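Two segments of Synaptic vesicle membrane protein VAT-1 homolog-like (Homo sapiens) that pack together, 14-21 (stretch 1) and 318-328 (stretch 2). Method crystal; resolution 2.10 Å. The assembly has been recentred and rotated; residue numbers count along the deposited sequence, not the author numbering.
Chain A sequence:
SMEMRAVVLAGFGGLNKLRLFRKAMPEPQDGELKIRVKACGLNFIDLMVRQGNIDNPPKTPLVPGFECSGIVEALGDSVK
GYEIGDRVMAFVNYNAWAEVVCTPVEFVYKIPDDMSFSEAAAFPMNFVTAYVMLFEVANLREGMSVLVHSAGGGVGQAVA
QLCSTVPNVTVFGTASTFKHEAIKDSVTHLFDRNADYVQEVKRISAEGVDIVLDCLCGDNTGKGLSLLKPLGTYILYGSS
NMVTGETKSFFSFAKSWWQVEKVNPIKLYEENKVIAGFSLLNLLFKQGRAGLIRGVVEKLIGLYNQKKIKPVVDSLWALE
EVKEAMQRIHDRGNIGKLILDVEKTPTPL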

# COMPACT_ATOMS: atom_id res chain seq x y z
N GLY A 14 -24.49 -27.70 -8.50
CA GLY A 14 -25.35 -26.53 -8.70
C GLY A 14 -26.35 -26.33 -7.57
O GLY A 14 -26.26 -26.98 -6.51
N LEU A 15 -27.31 -25.45 -7.82
CA LEU A 15 -28.28 -25.02 -6.80
C LEU A 15 -28.96 -26.19 -6.09
O LEU A 15 -29.21 -26.12 -4.88
CB LEU A 15 -29.34 -24.10 -7.41
CG LEU A 15 -28.87 -22.68 -7.81
CD1 LEU A 15 -29.94 -21.93 -8.64
CD2 LEU A 15 -28.46 -21.83 -6.57
N ASN A 16 -29.22 -27.26 -6.85
CA ASN A 16 -30.01 -28.40 -6.38
C ASN A 16 -29.36 -29.28 -5.32
O ASN A 16 -29.97 -30.22 -4.82
CB ASN A 16 -30.39 -29.29 -7.58
N LYS A 17 -28.12 -28.96 -4.97
CA LYS A 17 -27.42 -29.64 -3.88
C LYS A 17 -27.73 -29.04 -2.50
O LYS A 17 -27.30 -29.60 -1.48
CB LYS A 17 -25.92 -29.60 -4.13
CG LYS A 17 -25.47 -30.24 -5.42
CD LYS A 17 -25.45 -31.75 -5.30
CE LYS A 17 -24.90 -32.42 -6.55
NZ LYS A 17 -24.72 -33.87 -6.36
N LEU A 18 -28.43 -27.90 -2.46
CA LEU A 18 -28.84 -27.24 -1.21
C LEU A 18 -30.24 -27.69 -0.74
O LEU A 18 -31.22 -27.68 -1.49
CB LEU A 18 -28.82 -25.70 -1.33
CG LEU A 18 -27.49 -24.95 -1.42
CD1 LEU A 18 -27.70 -23.54 -1.92
CD2 LEU A 18 -26.70 -24.95 -0.08
N ARG A 19 -30.33 -28.07 0.53
CA ARG A 19 -31.59 -28.58 1.09
C ARG A 19 -31.74 -28.17 2.56
O ARG A 19 -30.75 -27.82 3.21
CB ARG A 19 -31.58 -30.12 0.95
CG ARG A 19 -31.49 -30.67 -0.49
CD ARG A 19 -31.02 -32.14 -0.57
NE ARG A 19 -31.95 -33.12 0.02
CZ ARG A 19 -33.00 -33.68 -0.59
NH1 ARG A 19 -33.31 -33.41 -1.85
NH2 ARG A 19 -33.74 -34.55 0.08
N LEU A 20 -32.96 -28.20 3.09
CA LEU A 20 -33.16 -27.96 4.52
C LEU A 20 -33.15 -29.29 5.28
O LEU A 20 -33.62 -30.31 4.76
CB LEU A 20 -34.46 -27.21 4.77
CG LEU A 20 -34.29 -25.70 4.58
CD1 LEU A 20 -35.64 -25.06 4.25
CD2 LEU A 20 -33.64 -25.07 5.84
N PHE A 21 -32.62 -29.27 6.49
CA PHE A 21 -32.54 -30.46 7.33
C PHE A 21 -32.35 -30.18 8.79
O PHE A 21 -32.12 -29.06 9.19
CB PHE A 21 -31.38 -31.29 6.82
CG PHE A 21 -31.71 -31.96 5.54
CD1 PHE A 21 -32.87 -32.72 5.44
CD2 PHE A 21 -30.95 -31.77 4.41
CE1 PHE A 21 -33.23 -33.30 4.26
CE2 PHE A 21 -31.31 -32.36 3.22
CZ PHE A 21 -32.46 -33.12 3.15
N ALA A 318 -36.49 -16.23 2.86
CA ALA A 318 -36.75 -17.36 3.77
C ALA A 318 -35.60 -18.36 3.66
O ALA A 318 -34.90 -18.40 2.65
CB ALA A 318 -38.10 -18.07 3.39
N LEU A 319 -35.40 -19.18 4.69
CA LEU A 319 -34.41 -20.26 4.60
C LEU A 319 -34.68 -21.20 3.43
O LEU A 319 -33.75 -21.71 2.81
CB LEU A 319 -34.35 -21.09 5.88
CG LEU A 319 -33.60 -20.61 7.12
CD1 LEU A 319 -33.73 -21.71 8.10
CD2 LEU A 319 -32.12 -20.34 6.84
N GLU A 320 -35.95 -21.42 3.11
CA GLU A 320 -36.36 -22.24 1.97
C GLU A 320 -35.99 -21.61 0.64
O GLU A 320 -36.05 -22.28 -0.39
CB GLU A 320 -37.89 -22.46 1.97
CG GLU A 320 -38.44 -23.50 2.94
CD GLU A 320 -38.60 -23.02 4.37
OE1 GLU A 320 -38.25 -21.85 4.67
OE2 GLU A 320 -39.05 -23.83 5.22
N GLU A 321 -35.66 -20.31 0.64
CA GLU A 321 -35.49 -19.56 -0.62
C GLU A 321 -34.02 -19.30 -0.97
O GLU A 321 -33.73 -18.44 -1.79
CB GLU A 321 -36.29 -18.25 -0.57
CG GLU A 321 -37.83 -18.42 -0.60
CD GLU A 321 -38.62 -17.19 -0.12
OE1 GLU A 321 -38.06 -16.29 0.58
OE2 GLU A 321 -39.85 -17.13 -0.41
N VAL A 322 -33.10 -20.02 -0.34
CA VAL A 322 -31.66 -19.78 -0.54
C VAL A 322 -31.19 -19.98 -1.99
O VAL A 322 -30.31 -19.24 -2.47
CB VAL A 322 -30.80 -20.61 0.46
CG1 VAL A 322 -29.32 -20.25 0.33
CG2 VAL A 322 -31.21 -20.33 1.85
N LYS A 323 -31.79 -20.92 -2.71
CA LYS A 323 -31.47 -21.15 -4.13
C LYS A 323 -31.79 -19.91 -4.94
O LYS A 323 -30.98 -19.44 -5.74
CB LYS A 323 -32.26 -22.35 -4.69
CG LYS A 323 -31.82 -23.72 -4.16
CD LYS A 323 -32.59 -24.89 -4.84
N GLU A 324 -32.98 -19.36 -4.74
CA GLU A 324 -33.39 -18.17 -5.51
C GLU A 324 -32.52 -16.94 -5.18
O GLU A 324 -32.21 -16.14 -6.07
CB GLU A 324 -34.87 -17.87 -5.28
CG GLU A 324 -35.43 -16.80 -6.20
CD GLU A 324 -36.94 -16.52 -6.02
OE1 GLU A 324 -37.67 -17.31 -5.36
OE2 GLU A 324 -37.36 -15.46 -6.56
N ALA A 325 -32.11 -16.79 -3.93
CA ALA A 325 -31.24 -15.68 -3.58
C ALA A 325 -29.87 -15.83 -4.27
O ALA A 325 -29.32 -14.85 -4.78
CB ALA A 325 -31.08 -15.59 -2.10
N MET A 326 -29.30 -17.03 -4.22
CA MET A 326 -28.02 -17.30 -4.89
C MET A 326 -28.07 -17.01 -6.36
O MET A 326 -27.12 -16.45 -6.93
CB MET A 326 -27.60 -18.74 -4.70
CG MET A 326 -26.88 -18.94 -3.39
SD MET A 326 -26.14 -20.55 -3.31
CE MET A 326 -24.86 -20.28 -2.10
N GLN A 327 -29.19 -17.38 -6.97
CA GLN A 327 -29.38 -17.14 -8.39
C GLN A 327 -29.33 -15.66 -8.65
O GLN A 327 -28.69 -15.21 -9.61
CB GLN A 327 -30.73 -17.68 -8.83
CG GLN A 327 -31.01 -17.50 -10.31
CD GLN A 327 -30.08 -18.37 -11.18
OE1 GLN A 327 -30.01 -19.58 -10.98
NE2 GLN A 327 -29.34 -17.74 -12.11
N ARG A 328 -29.97 -14.89 -7.80
CA ARG A 328 -29.96 -13.42 -7.98
C ARG A 328 -28.56 -12.82 -7.88
O ARG A 328 -28.22 -11.91 -8.63
CB ARG A 328 -30.93 -12.79 -6.98
CG ARG A 328 -31.10 -11.25 -7.08
CD ARG A 328 -32.12 -10.84 -6.03
NE ARG A 328 -32.26 -9.39 -5.83
CZ ARG A 328 -33.27 -8.66 -6.28
NH1 ARG A 328 -34.24 -9.20 -7.03
NH2 ARG A 328 -33.30 -7.36 -6.01

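Residues 14-21 lie against residues 318-328 through three leucines, L15, L18 and L20, and the contact buries 456 Å² counted over both sides. No hydrogen bond joins the two stretches among the modelled atoms, so the packing is essentially one of van der Waals contact. The first stretch begins with a short 3-10 segment, 15-17, in which K17 N bonds to G14 O (3.1 Å) and L18 N to L15 O (3.1 Å), and then extends into a strand. The backbones come closest early on, with L15 CA 5.7 Å from K323 CA, and have separated to 7.0 Å between L20 CA and E320 CA.

L15, whose CA-to-CB bond points toward the helix, has the largest covered area of any residue here. Its CD2 rests 3.7 Å from M326 CB and 3.6 Å from K323 O. That carbonyl is already engaged along the helix, accepting from Q327 N at 3.0 Å, so the leucine methyl packs beside a satisfied backbone group. L15 CB also lies 4.1 Å from K323 CG, a contact with the aliphatic part of a lysine whose CE and NZ are not modelled. At the other methyl, L15 CD1 approaches Q327 OE1 to 3.3 Å, a close contact without hydrogen-bonding chemistry.

N16 turns away and K17 leads its amino end outward, leaving L18 as the next residue to engage. L18 CD1 sits 3.6 Å from M326 SD and, more loosely, 4.3 Å from V322 CG1, placing its methyl against two buried apolar side chains.

The alternation of the strand directs R19 away and returns L20 toward the second stretch. There L20 CD2 meets L319 CB at 4.0 Å, while L20 CD1 lies 3.5 Å from E320 CG, with the carboxylate carbon E320 CD almost as near, at 3.6 Å; the methyl can only make van der Waals contact with this side chain.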